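Local coordinates for hypothetical lipoprotein ymcC (Escherichia coli K12, PDB 2IN5), which is of unknown function but, as a lipoprotein of the group 4 capsule (GfcB/YjbF) family, may take part in making or exporting capsule polysaccharide at the cell envelope, at residues S59-Q64 against M192-P197; Q28-P33 against N139-N144. One frame throughout, in Å; residues are numbered along the deposited sequence.

Contact 1. Residues S59-Q64 against M192-P197; sequences SKWLSQ and MTFLKP
W61 and F194 mark the nearest approach of the two backbones, yet their CA atoms are still 11.0 Å apart. Strands 58-62 and 189-194 are not neighbours: strands 47-55 and 36-41 come between them in the antiparallel order, so segments 59-64 and 192-197 share no hydrogen bond and meet through two large aromatic side chains alone. W61 starts out toward the other strand. F194 does not, and its ring comes nearer only farther along the side chain. With chi1 at -48°, CG of W61 sits beside the backbone N, a setting that brings the six-membered ring of the indole to F194, and the two side chains cross at about a right angle. The rings form an offset edge-to-face pair, with F194 presenting its edge to the six-membered ring of W61. Their planes are inclined at 67° and their centroids lie 5.6 Å apart. The touching edge of F194 is its CD2-CE2 side: CD2 is 3.7 Å from W61 CH2, while CE2 is equally near W61 CZ2, which lies in the plane of the phenyl ring. The polar end of the indole is provided for as well, NE1 being hydrogen-bonded to T71, which ties the ring to strand 68-72. M37 touches both aromatics from strand 36-41, and Q5 of the second subunit packs on W61. Replacing W61 with an alanine would probably open a gap beside the CD2-CE2 edge of F194 and deprive T71 of its indole partner. Tryptophan suits the place because it is long enough to reach F194 and still carries an N-H for T71; phenylalanine asks for no polar partner. With both residues buried, the pair is probably held mainly by dispersion, with some C-H to pi attraction, an apolar bridge across two intervening strands.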
# COMPACT_ATOMS: atom_id res chain seq x y z
N SER A 59 4.59 0.25 7.56
CA SER A 59 3.37 0.95 7.94
C SER A 59 3.20 2.22 7.11
O SER A 59 4.05 3.10 7.15
CB SER A 59 3.40 1.33 9.42
OG SER A 59 3.42 0.18 10.25
N LYS A 60 2.10 2.32 6.36
CA LYS A 60 1.87 3.51 5.55
C LYS A 60 0.80 4.41 6.16
O LYS A 60 -0.38 4.07 6.15
CB LYS A 60 1.45 3.13 4.13
CG LYS A 60 2.59 2.68 3.24
CD LYS A 60 2.97 1.24 3.48
CE LYS A 60 4.05 0.83 2.49
NZ LYS A 60 3.64 1.09 1.09
N TRP A 61 1.22 5.56 6.67
CA TRP A 61 0.33 6.53 7.30
C TRP A 61 -0.12 7.63 6.33
O TRP A 61 0.69 8.18 5.58
CB TRP A 61 1.02 7.17 8.50
CG TRP A 61 1.66 6.17 9.41
CD1 TRP A 61 2.83 5.50 9.20
CD2 TRP A 61 1.17 5.71 10.68
NE1 TRP A 61 3.10 4.66 10.25
CE2 TRP A 61 2.10 4.76 11.17
CE3 TRP A 61 0.03 6.01 11.44
CZ2 TRP A 61 1.93 4.11 12.40
CZ3 TRP A 61 -0.14 5.36 12.67
CH2 TRP A 61 0.81 4.42 13.13
N LEU A 62 -1.40 7.94 6.35
CA LEU A 62 -1.97 8.95 5.46
C LEU A 62 -2.51 10.18 6.17
O LEU A 62 -3.21 10.06 7.17
CB LEU A 62 -3.11 8.31 4.67
CG LEU A 62 -2.69 7.14 3.78
CD1 LEU A 62 -3.91 6.39 3.31
CD2 LEU A 62 -1.88 7.67 2.61
N SER A 63 -2.20 11.36 5.65
CA SER A 63 -2.69 12.59 6.26
C SER A 63 -3.98 13.03 5.57
O SER A 63 -4.53 12.31 4.73
CB SER A 63 -1.65 13.70 6.13
OG SER A 63 -1.58 14.15 4.80
N GLN A 64 -4.48 14.21 5.94
CA GLN A 64 -5.71 14.73 5.35
C GLN A 64 -5.46 15.21 3.91
O GLN A 64 -6.33 15.08 3.05
CB GLN A 64 -6.26 15.89 6.18
CG GLN A 64 -7.66 16.33 5.78
CD GLN A 64 -8.12 17.59 6.50
OE1 GLN A 64 -8.08 17.67 7.72
NE2 GLN A 64 -8.56 18.58 5.73
N MSE A 192 7.06 12.13 16.06
CA MSE A 192 5.89 11.28 15.90
C MSE A 192 5.43 10.69 17.22
O MSE A 192 6.24 10.19 18.01
CB MSE A 192 6.19 10.15 14.92
CG MSE A 192 6.63 10.64 13.56
SE MSE A 192 6.77 9.21 12.28
CE MSE A 192 8.57 8.67 12.72
N THR A 193 4.12 10.75 17.47
CA THR A 193 3.53 10.20 18.68
C THR A 193 2.44 9.23 18.24
O THR A 193 1.48 9.62 17.58
CB THR A 193 2.94 11.32 19.58
OG1 THR A 193 3.98 12.21 20.00
CG2 THR A 193 2.30 10.72 20.83
N PHE A 194 2.61 7.97 18.61
CA PHE A 194 1.65 6.94 18.23
C PHE A 194 0.61 6.77 19.32
O PHE A 194 0.91 6.29 20.41
CB PHE A 194 2.40 5.64 17.96
CG PHE A 194 3.52 5.82 16.99
CD1 PHE A 194 4.71 6.39 17.40
CD2 PHE A 194 3.35 5.50 15.66
CE1 PHE A 194 5.73 6.65 16.49
CE2 PHE A 194 4.36 5.76 14.73
CZ PHE A 194 5.55 6.33 15.14
N LEU A 195 -0.61 7.19 19.00
CA LEU A 195 -1.72 7.18 19.92
C LEU A 195 -2.34 5.86 20.32
O LEU A 195 -2.64 5.65 21.50
CB LEU A 195 -2.84 8.09 19.40
CG LEU A 195 -2.58 9.60 19.25
CD1 LEU A 195 -1.99 10.19 20.53
CD2 LEU A 195 -1.64 9.82 18.11
N LYS A 196 -2.56 4.98 19.36
CA LYS A 196 -3.18 3.71 19.70
C LYS A 196 -2.15 2.73 20.25
O LYS A 196 -1.21 2.35 19.56
CB LYS A 196 -3.89 3.14 18.49
CG LYS A 196 -4.53 1.82 18.75
CD LYS A 196 -5.41 1.44 17.59
CE LYS A 196 -5.88 0.05 17.77
NZ LYS A 196 -6.36 -0.07 19.17
N PRO A 197 -2.33 2.33 21.51
CA PRO A 197 -1.44 1.39 22.21
C PRO A 197 -1.69 -0.05 21.81
O PRO A 197 -2.83 -0.46 21.63
CB PRO A 197 -1.78 1.65 23.67
CG PRO A 197 -3.25 1.89 23.61
CD PRO A 197 -3.38 2.82 22.42

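Contact 2. Residues Q28-P33 against N139-N144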
# COMPACT_ATOMS: atom_id res chain seq x y z
N GLN A 28 -12.31 10.38 21.78
CA GLN A 28 -12.53 9.94 20.40
C GLN A 28 -11.31 9.20 19.86
O GLN A 28 -11.44 8.28 19.05
CB GLN A 28 -12.87 11.15 19.51
CG GLN A 28 -14.37 11.35 19.32
CD GLN A 28 -15.13 11.60 20.62
OE1 GLN A 28 -15.05 12.69 21.20
NE2 GLN A 28 -15.86 10.59 21.09
N ILE A 29 -10.12 9.59 20.32
CA ILE A 29 -8.88 8.96 19.90
C ILE A 29 -8.90 7.48 20.31
O ILE A 29 -8.70 6.59 19.49
CB ILE A 29 -7.64 9.65 20.54
CG1 ILE A 29 -7.53 11.10 20.07
CG2 ILE A 29 -6.37 8.88 20.19
CD1 ILE A 29 -7.36 11.27 18.57
N GLN A 30 -9.16 7.23 21.59
CA GLN A 30 -9.19 5.86 22.09
C GLN A 30 -10.36 5.09 21.48
O GLN A 30 -10.41 3.86 21.57
CB GLN A 30 -9.30 5.85 23.61
CG GLN A 30 -8.17 6.58 24.31
CD GLN A 30 -8.35 6.60 25.81
OE1 GLN A 30 -9.38 7.06 26.32
NE2 GLN A 30 -7.35 6.11 26.54
N ALA A 31 -11.28 5.81 20.86
CA ALA A 31 -12.44 5.18 20.24
C ALA A 31 -12.17 4.78 18.78
O ALA A 31 -12.89 3.97 18.21
CB ALA A 31 -13.65 6.12 20.32
N LEU A 32 -11.13 5.36 18.17
CA LEU A 32 -10.80 5.01 16.79
C LEU A 32 -10.29 3.57 16.79
O LEU A 32 -9.38 3.22 17.55
CB LEU A 32 -9.77 5.96 16.21
CG LEU A 32 -10.32 7.36 15.91
CD1 LEU A 32 -9.23 8.22 15.32
CD2 LEU A 32 -11.51 7.29 14.96
N PRO A 33 -10.89 2.71 15.95
CA PRO A 33 -10.52 1.30 15.84
C PRO A 33 -9.13 1.03 15.27
O PRO A 33 -8.54 -0.02 15.55
CB PRO A 33 -11.64 0.73 14.97
CG PRO A 33 -11.96 1.87 14.06
CD PRO A 33 -11.92 3.09 14.96
N ASN A 139 2.43 10.39 28.80
CA ASN A 139 0.98 10.37 28.83
C ASN A 139 0.54 10.64 27.40
O ASN A 139 0.81 11.70 26.85
CB ASN A 139 0.43 11.45 29.76
CG ASN A 139 -1.08 11.43 29.81
OD1 ASN A 139 -1.76 12.08 29.01
ND2 ASN A 139 -1.62 10.65 30.74
N ILE A 140 -0.12 9.66 26.81
CA ILE A 140 -0.56 9.75 25.43
C ILE A 140 -2.03 9.38 25.31
O ILE A 140 -2.42 8.27 25.67
CB ILE A 140 0.25 8.77 24.54
CG1 ILE A 140 1.74 9.14 24.60
CG2 ILE A 140 -0.29 8.78 23.13
CD1 ILE A 140 2.66 8.05 24.10
N ALA A 141 -2.83 10.31 24.80
CA ALA A 141 -4.26 10.08 24.66
C ALA A 141 -4.84 9.81 26.04
O ALA A 141 -5.73 8.98 26.20
CB ALA A 141 -4.52 8.89 23.73
N GLY A 142 -4.30 10.51 27.03
CA GLY A 142 -4.77 10.39 28.40
C GLY A 142 -4.46 9.08 29.10
O GLY A 142 -5.18 8.68 30.02
N ARG A 143 -3.40 8.41 28.69
CA ARG A 143 -3.03 7.16 29.32
C ARG A 143 -1.54 7.14 29.57
O ARG A 143 -0.76 7.76 28.83
CB ARG A 143 -3.40 5.98 28.44
CG ARG A 143 -4.82 5.50 28.59
CD ARG A 143 -5.04 4.29 27.70
NE ARG A 143 -3.91 3.36 27.81
CZ ARG A 143 -3.61 2.67 28.90
NH1 ARG A 143 -2.56 1.86 28.91
NH2 ARG A 143 -4.37 2.77 29.99
N ASN A 144 -1.14 6.43 30.61
CA ASN A 144 0.25 6.33 30.96
C ASN A 144 0.89 5.12 30.30
O ASN A 144 0.27 4.07 30.17
CB ASN A 144 0.42 6.22 32.47
CG ASN A 144 0.29 7.54 33.15
OD1 ASN A 144 0.50 8.59 32.54
ND2 ASN A 144 -0.03 7.51 34.44
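Q30 stretches its carboxamide over the hairpin turn at A141 and alongside the aliphatic part of R143. Its chain is extended beyond CG (chi2 177°), which carries NE2 to within 3.2 Å of R143 CD, a tight approach. NE2 also lies 3.3 Å from A141 O, but the angle is too poor for a hydrogen bond. The R143 chain bends at chi3, and its guanidinium plane is turned only 21° from that of the amide. Both residues are exposed, and long polar chains suit such a rim, since their methylene groups can pack while their polar ends tolerate solvent. Beneath them the contact is apolar: I29 CG2 meets A141 CB at 4.0 Å. The small methyl of alanine is consistent with the close approach of the helix. I140 and R143 form a hydrogen-bonded pair closing a two-residue beta-hairpin, with I140 N 2.8 Å from R143 O. A141 and G142 both have positive phi, as in a type I' turn, a conformation easy for the glycine but less so for the alanine. The hairpin joins the long antiparallel strands 120-140 and 143-156, and its tip rests against short helix 26-31. On the helix, I29 also packs on F48 of strand 47-55 and on L195, just beyond strand 189-194, so that the helix is packed against the hairpin tip, F48 and L195 together.

Contacts 1 and 2 adjoin, their centres 13 Å apart, and L195 is the main bridge. Next in sequence to F194, it turns away from the aromatic pair and packs against both halves of contact 2: its CD1 lies 3.4 Å from I140 CG2, and its CB is 3.7 Å from I29 CG2. The F194 carbonyl oxygen also packs on I140 CG2. Farther on, K196 CE comes within 3.5 Å of P33 O. Contact 1 is buried, its centre about 8 Å from the centre of the chain, whereas contact 2 is partly exposed, its centre about 18 Å from that point. Their segments alternate in sequence, so the two contacts interlock distant parts of one fold.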